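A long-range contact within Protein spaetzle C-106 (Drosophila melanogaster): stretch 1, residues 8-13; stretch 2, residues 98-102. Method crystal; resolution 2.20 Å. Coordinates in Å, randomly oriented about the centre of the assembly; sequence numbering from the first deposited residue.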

# COMPACT_ATOMS: atom_id res chain seq x y z
N PHE C 8 25.63 5.17 -2.24
CA PHE C 8 24.53 4.76 -1.41
C PHE C 8 24.48 5.59 -0.14
O PHE C 8 25.51 6.10 0.31
CB PHE C 8 24.67 3.28 -1.09
CG PHE C 8 24.55 2.41 -2.29
CD1 PHE C 8 23.30 2.12 -2.82
CD2 PHE C 8 25.68 1.90 -2.91
CE1 PHE C 8 23.17 1.32 -3.94
CE2 PHE C 8 25.56 1.10 -4.03
CZ PHE C 8 24.31 0.81 -4.54
N LEU C 9 23.29 5.72 0.43
CA LEU C 9 23.09 6.53 1.63
C LEU C 9 23.78 5.96 2.86
O LEU C 9 24.10 6.69 3.81
CB LEU C 9 21.61 6.74 1.91
CG LEU C 9 21.04 7.89 1.06
CD1 LEU C 9 20.97 7.52 -0.40
CD2 LEU C 9 19.69 8.31 1.58
N CYS C 10 24.03 4.66 2.83
CA CYS C 10 24.65 4.01 3.97
C CYS C 10 25.88 3.22 3.60
O CYS C 10 25.91 2.53 2.58
CB CYS C 10 23.63 3.11 4.68
SG CYS C 10 22.24 4.04 5.37
N ARG C 11 26.90 3.32 4.44
CA ARG C 11 28.09 2.51 4.27
C ARG C 11 27.84 1.08 4.74
O ARG C 11 27.31 0.86 5.84
CB ARG C 11 29.24 3.10 5.07
CG ARG C 11 29.68 4.47 4.62
CD ARG C 11 30.98 4.80 5.31
NE ARG C 11 31.48 6.11 4.94
CZ ARG C 11 32.75 6.48 5.12
NH1 ARG C 11 33.13 7.70 4.77
NH2 ARG C 11 33.62 5.63 5.63
N SER C 12 28.24 0.12 3.91
CA SER C 12 28.13 -1.29 4.25
C SER C 12 29.33 -2.08 3.76
O SER C 12 30.00 -1.70 2.78
CB SER C 12 26.87 -1.87 3.64
OG SER C 12 26.97 -1.85 2.23
N ILE C 13 29.58 -3.21 4.42
CA ILE C 13 30.62 -4.15 4.06
C ILE C 13 29.99 -5.45 3.57
O ILE C 13 29.27 -6.11 4.32
CB ILE C 13 31.48 -4.51 5.29
CG1 ILE C 13 31.95 -3.23 5.99
CG2 ILE C 13 32.64 -5.41 4.90
CD1 ILE C 13 32.51 -3.48 7.39
N CYS C 98 21.36 -6.30 3.88
CA CYS C 98 21.74 -4.97 3.39
C CYS C 98 21.54 -3.89 4.45
O CYS C 98 20.91 -4.13 5.48
CB CYS C 98 21.00 -4.59 2.10
SG CYS C 98 19.24 -4.29 2.29
N CYS C 99 22.07 -2.70 4.15
CA CYS C 99 21.99 -1.55 5.04
C CYS C 99 21.23 -0.45 4.32
O CYS C 99 21.58 -0.06 3.21
CB CYS C 99 23.40 -1.06 5.37
SG CYS C 99 23.52 0.16 6.69
N LYS C 100 20.18 0.06 4.93
CA LYS C 100 19.35 1.04 4.22
C LYS C 100 19.07 2.24 5.09
O LYS C 100 19.04 2.13 6.32
CB LYS C 100 18.03 0.41 3.75
CG LYS C 100 18.21 -0.85 2.93
CD LYS C 100 16.99 -1.14 2.04
CE LYS C 100 15.85 -1.77 2.82
NZ LYS C 100 14.68 -1.95 1.92
N CYS C 101 18.80 3.36 4.45
CA CYS C 101 18.52 4.58 5.16
C CYS C 101 17.04 4.66 5.46
O CYS C 101 16.22 4.63 4.54
CB CYS C 101 18.97 5.80 4.35
SG CYS C 101 18.63 7.36 5.17
N ALA C 102 16.70 4.75 6.74
CA ALA C 102 15.31 4.80 7.17
C ALA C 102 14.89 6.24 7.46
O ALA C 102 15.61 6.97 8.13
CB ALA C 102 15.12 3.93 8.40
O HOH W 1 22.62 2.11 1.62

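Although the two segments run nearly antiparallel, with end-to-end directions 163° apart, no direct hydrogen bond joins them; water 1 bridges the two main chains instead. Water 1 accepts from Cys10 N at 3.2 Å and donates to Cys99 O at 2.9 Å, so it links two groups that do not meet directly, Cys10 N and Cys99 O being 5.3 Å apart.

The remainder is close packing, much of it between apolar side-chain atoms and dominated by cysteines. The CA-to-CB bond of Cys10 points toward the strand, and its side chain packs against Cys99 and Cys101: its CB lies 3.6 Å from Cys99 SG, while its SG approaches Cys101 N at 3.6 Å and Cys101 CB at 3.9 Å. All three cysteines are covalently bonded elsewhere in the structure, which makes these sulfur approaches packing contacts and not disulfides between the segments. Flanking this centre, Leu9 CB meets Cys101 CB at 3.7 Å, and Ser12 CB reaches Cys99 CB at 4.0 Å.

Strand alternation accounts for the pattern on the second segment. Cys99 and Cys101 direct their CA-to-CB bonds toward the first segment, whereas that of Lys100 points away, leaving its main chain to contribute, with Lys100 C 3.7 Å from Cys10 SG. Together the segments bury 248 Å².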